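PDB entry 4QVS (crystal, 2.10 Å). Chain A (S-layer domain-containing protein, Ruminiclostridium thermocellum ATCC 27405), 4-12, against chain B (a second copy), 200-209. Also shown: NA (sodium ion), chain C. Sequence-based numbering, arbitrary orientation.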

ATOM      1  N   GLU A   4     -20.348  18.637  23.550  1.00 85.23           N
ATOM      2  CA  GLU A   4     -19.631  17.695  22.642  1.00 85.18           C
ATOM      3  C   GLU A   4     -20.512  16.589  22.090  1.00 92.80           C
ATOM      4  O   GLU A   4     -21.665  16.421  22.498  1.00 83.06           O
ATOM      5  N   THR A   5     -19.963  15.865  21.119  1.00 81.06           N
ATOM      6  CA  THR A   5     -20.604  14.654  20.590  1.00 79.15           C
ATOM      7  C   THR A   5     -19.488  13.641  20.335  1.00 70.96           C
ATOM      8  O   THR A   5     -18.303  13.940  20.557  1.00 74.08           O
ATOM      9  N   GLY A   6     -19.856  12.437  19.923  1.00 67.04           N
ATOM     10  CA  GLY A   6     -18.869  11.399  19.645  1.00 61.90           C
ATOM     11  C   GLY A   6     -18.414  10.631  20.870  1.00 56.70           C
ATOM     12  O   GLY A   6     -18.861  10.879  21.994  1.00 60.87           O
ATOM     13  N   ALA A   7     -17.509   9.693  20.630  1.00 56.76           N
ATOM     14  CA  ALA A   7     -16.974   8.839  21.657  1.00 53.32           C
ATOM     15  C   ALA A   7     -15.460   8.631  21.561  1.00 53.41           C
ATOM     16  O   ALA A   7     -14.829   8.835  20.501  1.00 53.83           O
ATOM     17  N   TRP A   8     -14.909   8.175  22.680  1.00 54.94           N
ATOM     18  CA  TRP A   8     -13.497   7.853  22.805  1.00 50.86           C
ATOM     19  C   TRP A   8     -13.256   6.743  23.828  1.00 43.74           C
ATOM     20  O   TRP A   8     -13.345   6.970  25.025  1.00 45.12           O
ATOM     21  N   TYR A   9     -12.895   5.558  23.337  1.00 45.78           N
ATOM     22  CA  TYR A   9     -12.556   4.417  24.174  1.00 46.06           C
ATOM     23  C   TYR A   9     -11.025   4.310  24.262  1.00 50.95           C
ATOM     24  O   TYR A   9     -10.349   4.027  23.273  1.00 48.15           O
HETATM   25  N   MSE A  10     -10.515   4.543  25.463  1.00 50.90           N
HETATM   26  CA  MSE A  10      -9.080   4.517  25.722  1.00 57.46           C
HETATM   27  C   MSE A  10      -8.707   3.156  26.203  1.00 58.05           C
HETATM   28  O   MSE A  10      -7.538   2.827  26.260  1.00 54.82           O
ATOM     29  N   PHE A  11      -9.700   2.366  26.618  1.00 51.56           N
ATOM     30  CA  PHE A  11      -9.459   1.000  27.052  1.00 47.03           C
ATOM     31  C   PHE A  11      -8.313   0.832  28.065  1.00 60.77           C
ATOM     32  O   PHE A  11      -7.552  -0.151  27.973  1.00 60.27           O
ATOM     33  N   ASP A  12      -8.193   1.765  29.020  1.00 60.19           N
ATOM     34  CA  ASP A  12      -7.122   1.712  30.026  1.00 61.82           C
ATOM     35  C   ASP A  12      -7.475   0.959  31.298  1.00 64.63           C
ATOM     36  O   ASP A  12      -6.608   0.337  31.894  1.00 65.60           O
TER
HETATM   37  N   MSE B 200      -4.317  -5.940  18.503  1.00 56.97           N
HETATM   38  CA  MSE B 200      -4.580  -5.002  19.572  1.00 52.89           C
HETATM   39  C   MSE B 200      -5.237  -3.777  19.009  1.00 50.69           C
HETATM   40  O   MSE B 200      -5.102  -3.484  17.806  1.00 51.34           O
ATOM     41  N   ILE B 201      -5.993  -3.067  19.860  1.00 48.75           N
ATOM     42  CA  ILE B 201      -6.730  -1.860  19.456  1.00 49.90           C
ATOM     43  C   ILE B 201      -6.678  -0.860  20.573  1.00 49.78           C
ATOM     44  O   ILE B 201      -6.779  -1.248  21.730  1.00 51.71           O
ATOM     45  N   ASP B 202      -6.586   0.425  20.240  1.00 51.26           N
ATOM     46  CA  ASP B 202      -6.555   1.452  21.289  1.00 54.61           C
ATOM     47  C   ASP B 202      -7.179   2.718  20.736  1.00 47.36           C
ATOM     48  O   ASP B 202      -7.262   2.901  19.537  1.00 54.86           O
ATOM     49  N   ASP B 203      -7.572   3.595  21.649  1.00 52.64           N
ATOM     50  CA  ASP B 203      -8.146   4.897  21.335  1.00 50.20           C
ATOM     51  C   ASP B 203      -9.130   4.841  20.212  1.00 50.25           C
ATOM     52  O   ASP B 203      -8.945   5.517  19.206  1.00 50.91           O
ATOM     53  N   PHE B 204     -10.225   4.063  20.398  1.00 51.05           N
ATOM     54  CA  PHE B 204     -11.225   3.966  19.367  1.00 45.02           C
ATOM     55  C   PHE B 204     -12.097   5.207  19.494  1.00 46.04           C
ATOM     56  O   PHE B 204     -12.678   5.480  20.545  1.00 50.64           O
ATOM     57  N   ARG B 205     -12.231   5.936  18.399  1.00 46.36           N
ATOM     58  CA  ARG B 205     -12.879   7.232  18.409  1.00 49.25           C
ATOM     59  C   ARG B 205     -13.820   7.376  17.265  1.00 48.27           C
ATOM     60  O   ARG B 205     -13.627   6.790  16.193  1.00 49.10           O
ATOM     61  N   ILE B 206     -14.871   8.133  17.531  1.00 55.23           N
ATOM     62  CA  ILE B 206     -15.944   8.351  16.593  1.00 53.99           C
ATOM     63  C   ILE B 206     -16.323   9.804  16.640  1.00 51.77           C
ATOM     64  O   ILE B 206     -16.438  10.379  17.721  1.00 51.24           O
ATOM     65  N   PHE B 207     -16.533  10.386  15.462  1.00 52.36           N
ATOM     66  CA  PHE B 207     -16.897  11.783  15.331  1.00 53.93           C
ATOM     67  C   PHE B 207     -18.085  11.893  14.387  1.00 56.04           C
ATOM     68  O   PHE B 207     -18.184  11.120  13.429  1.00 53.24           O
ATOM     69  N   ASP B 208     -18.944  12.882  14.615  1.00 60.54           N
ATOM     70  CA  ASP B 208     -20.133  13.098  13.776  1.00 67.31           C
ATOM     71  C   ASP B 208     -19.888  14.093  12.615  1.00 64.55           C
ATOM     72  O   ASP B 208     -20.796  14.784  12.161  1.00 58.08           O
ATOM     73  N   ARG B 209     -18.644  14.157  12.161  1.00 61.33           N
ATOM     74  CA  ARG B 209     -18.258  14.952  11.017  1.00 60.53           C
ATOM     75  C   ARG B 209     -17.012  14.294  10.455  1.00 61.03           C
ATOM     76  O   ARG B 209     -16.421  13.402  11.082  1.00 57.90           O
TER

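How does the backbone pairing sort the side chains? The two strands run antiparallel, with A:Ala7 opposite B:Ile206 and A:Tyr9 opposite B:Phe204 as hydrogen-bonded pairs; A:Tyr9 N donates to B:Phe204 O at 2.8 Å, and B:Ile206 N to A:Ala7 O at 3.1 Å. These four residues share one face of the sheet, while A:Trp8 and B:Arg205, a non-hydrogen-bonded pair, project together from the other. A:Gly6, just before the strand, has phi 84° and psi -179°. An ideal CB there would lie 2.4 Å from B:Ile206 O and also jam against the preceding carbonyl, so the spot suits glycine.

What do A:Trp8 and B:Arg205 make of their shared face? A:Trp8 is t at chi1 with chi2 near 11°, which swings the indole toward B:Asp203 and brings its NE1 within 3.0 Å of B:Asp203 OD1, a hydrogen bond at the ring edge. B:Arg205 folds over one face of that indole with rotamers m, t and p. Its guanidinium stacks nearly parallel to the ring, at 8°, and B:Arg205 CZ sits 3.8 Å from the centroid of the A:Trp8 six-membered ring, a cation-pi contact. Farther back along the chain, B:Arg205 CD covers the five-membered ring. Water 1 tethers the arginine to the strand, accepting from B:Arg205 NE at 3.2 Å and donating to A:Ala7 O at 2.8 Å.

Which apolar groups fill the contact near A:Phe11? A:Phe11 has its CB directed toward the other stretch, and its m rotamer carries A:Phe11 CE2 to 4.0 Å from B:Phe204 CB and 4.3 Å from B:Ile201 CG2. A:Tyr9, also m, meets B:Phe204 mainly at the base, with A:Tyr9 CB 4.3 Å from B:Phe204 CB; the t rotamer of B:Phe204 leads its ring away from the contact.

How do the acidic side chains close the two ends? Sodium gathers A:Met10 O at 2.3 Å, A:Asp12 OD1 at 2.5 Å and both carboxylate oxygens of B:Asp202, OD1 at 2.2 Å and OD2 at 2.7 Å, along with two atoms elsewhere in the structure. The ion thus accounts for the 2.9 Å approach of A:Met10 O to B:Asp202 OD1, two oxygens sharing one metal. Water 2, also on the sodium, donates to B:Asp203 OD1, the same oxygen that receives the indole. At the far end A:Thr5 and B:Asp208, both p at chi1 and pointing toward each other's stretch, join through A:Thr5 OG1, which donates to B:Asp208 OD2 at 2.7 Å.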

ATOM      1  CB  GLU A   4     -18.440  17.045  23.374  1.00 87.75           C
ATOM      2  CG  GLU A   4     -17.262  17.982  23.568  1.00 85.92           C
ATOM      3  CD  GLU A   4     -16.754  18.497  22.239  1.00 90.87           C
ATOM      4  OE1 GLU A   4     -17.116  17.902  21.197  1.00 80.28           O
ATOM      5  OE2 GLU A   4     -16.006  19.501  22.226  1.00101.21           O
ATOM      6  CB  THR A   5     -21.452  14.885  19.320  1.00 79.39           C
ATOM      7  OG1 THR A   5     -20.644  15.468  18.300  1.00 73.06           O
ATOM      8  CG2 THR A   5     -22.630  15.806  19.606  1.00 80.38           C
ATOM      9  CB  ALA A   7     -17.668   7.502  21.577  1.00 54.58           C
ATOM     10  CB  TRP A   8     -12.715   9.115  23.199  1.00 49.00           C
ATOM     11  CG  TRP A   8     -11.259   8.924  23.295  1.00 52.58           C
ATOM     12  CD1 TRP A   8     -10.541   7.850  22.892  1.00 53.13           C
ATOM     13  CD2 TRP A   8     -10.283   9.933  23.694  1.00 53.56           C
ATOM     14  NE1 TRP A   8      -9.165   8.101  23.071  1.00 50.62           N
ATOM     15  CE2 TRP A   8      -9.004   9.362  23.570  1.00 55.78           C
ATOM     16  CE3 TRP A   8     -10.389  11.241  24.186  1.00 58.06           C
ATOM     17  CZ2 TRP A   8      -7.810  10.076  23.888  1.00 64.90           C
ATOM     18  CZ3 TRP A   8      -9.201  11.949  24.514  1.00 65.16           C
ATOM     19  CH2 TRP A   8      -7.943  11.355  24.362  1.00 62.75           C
ATOM     20  CB  TYR A   9     -13.196   3.141  23.643  1.00 47.84           C
ATOM     21  CG  TYR A   9     -14.712   3.239  23.729  1.00 45.58           C
ATOM     22  CD1 TYR A   9     -15.377   3.084  24.966  1.00 48.34           C
ATOM     23  CD2 TYR A   9     -15.457   3.596  22.636  1.00 46.28           C
ATOM     24  CE1 TYR A   9     -16.751   3.252  25.094  1.00 44.27           C
ATOM     25  CE2 TYR A   9     -16.850   3.720  22.749  1.00 49.30           C
ATOM     26  CZ  TYR A   9     -17.476   3.557  23.979  1.00 46.99           C
ATOM     27  OH  TYR A   9     -18.843   3.705  24.046  1.00 52.10           O
HETATM   28  CB  MSE A  10      -8.741   5.539  26.799  1.00 53.02           C
HETATM   29  CG  MSE A  10      -9.017   6.960  26.345  1.00 52.21           C
HETATM   30 SE   MSE A  10      -8.401   8.113  27.822  0.85 62.63          SE
HETATM   31  CE  MSE A  10      -6.501   7.902  27.320  1.00 78.09           C
ATOM     32  CB  PHE A  11      -9.183   0.094  25.843  1.00 48.55           C
ATOM     33  CG  PHE A  11     -10.303   0.025  24.842  1.00 50.13           C
ATOM     34  CD1 PHE A  11     -11.556  -0.517  25.206  1.00 48.29           C
ATOM     35  CD2 PHE A  11     -10.116   0.397  23.532  1.00 46.39           C
ATOM     36  CE1 PHE A  11     -12.566  -0.616  24.277  1.00 42.07           C
ATOM     37  CE2 PHE A  11     -11.150   0.294  22.594  1.00 49.19           C
ATOM     38  CZ  PHE A  11     -12.390  -0.203  22.988  1.00 50.52           C
ATOM     39  CB  ASP A  12      -6.652   3.123  30.393  1.00 64.50           C
ATOM     40  CG  ASP A  12      -5.908   3.796  29.247  1.00 62.87           C
ATOM     41  OD1 ASP A  12      -5.378   3.067  28.370  1.00 58.26           O
ATOM     42  OD2 ASP A  12      -5.881   5.034  29.199  1.00 58.46           O
TER
HETATM   43  CB  MSE B 200      -3.286  -4.666  20.306  1.00 55.66           C
HETATM   44  CG  MSE B 200      -2.625  -5.874  20.971  1.00 55.89           C
HETATM   45 SE   MSE B 200      -1.080  -5.150  21.963  0.68 60.44          SE
HETATM   46  CE  MSE B 200      -1.382  -5.656  23.811  1.00 60.79           C
ATOM     47  CB  ILE B 201      -8.236  -2.152  19.230  1.00 51.32           C
ATOM     48  CG1 ILE B 201      -8.427  -3.106  18.049  1.00 52.82           C
ATOM     49  CG2 ILE B 201      -9.029  -0.844  19.003  1.00 54.56           C
ATOM     50  CD1 ILE B 201      -8.331  -2.478  16.680  1.00 48.71           C
ATOM     51  CB  ASP B 202      -5.105   1.692  21.757  1.00 54.44           C
ATOM     52  CG  ASP B 202      -4.990   2.152  23.232  1.00 61.48           C
ATOM     53  OD1 ASP B 202      -5.941   2.713  23.831  1.00 51.64           O
ATOM     54  OD2 ASP B 202      -3.899   1.953  23.817  1.00 67.90           O
ATOM     55  CB  ASP B 203      -7.023   5.949  21.082  1.00 58.06           C
ATOM     56  CG  ASP B 203      -6.229   6.251  22.318  1.00 57.88           C
ATOM     57  OD1 ASP B 203      -6.791   6.242  23.424  1.00 60.34           O
ATOM     58  OD2 ASP B 203      -5.017   6.535  22.196  1.00 78.69           O
ATOM     59  CB  PHE B 204     -12.041   2.699  19.519  1.00 52.30           C
ATOM     60  CG  PHE B 204     -12.848   2.367  18.320  1.00 47.47           C
ATOM     61  CD1 PHE B 204     -14.118   2.870  18.171  1.00 51.76           C
ATOM     62  CD2 PHE B 204     -12.345   1.515  17.352  1.00 46.87           C
ATOM     63  CE1 PHE B 204     -14.879   2.535  17.064  1.00 54.54           C
ATOM     64  CE2 PHE B 204     -13.098   1.163  16.253  1.00 45.15           C
ATOM     65  CZ  PHE B 204     -14.370   1.680  16.103  1.00 52.01           C
ATOM     66  CB  ARG B 205     -11.835   8.344  18.329  1.00 53.49           C
ATOM     67  CG  ARG B 205     -10.743   8.140  19.346  1.00 59.83           C
ATOM     68  CD  ARG B 205      -9.766   9.294  19.443  1.00 61.22           C
ATOM     69  NE  ARG B 205     -10.464  10.496  19.850  1.00 62.17           N
ATOM     70  CZ  ARG B 205      -9.871  11.543  20.412  1.00 71.59           C
ATOM     71  NH1 ARG B 205      -8.555  11.544  20.674  1.00 68.75           N
ATOM     72  NH2 ARG B 205     -10.622  12.591  20.739  1.00 70.98           N
ATOM     73  CB  ILE B 206     -17.162   7.500  16.994  1.00 58.15           C
ATOM     74  CG1 ILE B 206     -16.785   6.020  16.908  1.00 57.31           C
ATOM     75  CG2 ILE B 206     -18.347   7.812  16.097  1.00 51.65           C
ATOM     76  CD1 ILE B 206     -17.807   5.091  17.510  1.00 55.94           C
ATOM     77  CB  PHE B 207     -15.733  12.547  14.693  1.00 56.48           C
ATOM     78  CG  PHE B 207     -14.429  12.443  15.448  1.00 55.74           C
ATOM     79  CD1 PHE B 207     -13.561  11.368  15.240  1.00 61.72           C
ATOM     80  CD2 PHE B 207     -14.031  13.461  16.316  1.00 61.08           C
ATOM     81  CE1 PHE B 207     -12.319  11.294  15.899  1.00 58.70           C
ATOM     82  CE2 PHE B 207     -12.799  13.389  16.980  1.00 67.79           C
ATOM     83  CZ  PHE B 207     -11.954  12.299  16.778  1.00 62.37           C
ATOM     84  CB  ASP B 208     -21.316  13.539  14.637  1.00 70.03           C
ATOM     85  CG  ASP B 208     -21.085  14.859  15.317  1.00 77.89           C
ATOM     86  OD1 ASP B 208     -19.958  15.404  15.212  1.00 79.17           O
ATOM     87  OD2 ASP B 208     -22.034  15.339  15.973  1.00 80.54           O
ATOM     88  CB  ARG B 209     -17.935  16.383  11.427  1.00 66.85           C
ATOM     89  CG  ARG B 209     -16.683  16.481  12.299  1.00 66.07           C
ATOM     90  CD  ARG B 209     -16.555  17.831  12.976  1.00 69.00           C
ATOM     91  NE  ARG B 209     -15.296  17.970  13.708  1.00 67.84           N
ATOM     92  CZ  ARG B 209     -14.111  18.227  13.135  1.00 74.86           C
ATOM     93  NH1 ARG B 209     -13.999  18.346  11.806  1.00 71.11           N
ATOM     94  NH2 ARG B 209     -13.017  18.344  13.892  1.00 70.37           N
TER
HETATM   95 NA    NA C 502      -5.277   2.964  25.879  1.00 48.76          NA
HETATM   96  O   HOH W   1     -13.545  11.197  19.760  1.00 56.98           O
HETATM   97  O   HOH W   2      -5.496   4.953  25.591  1.00 56.19           O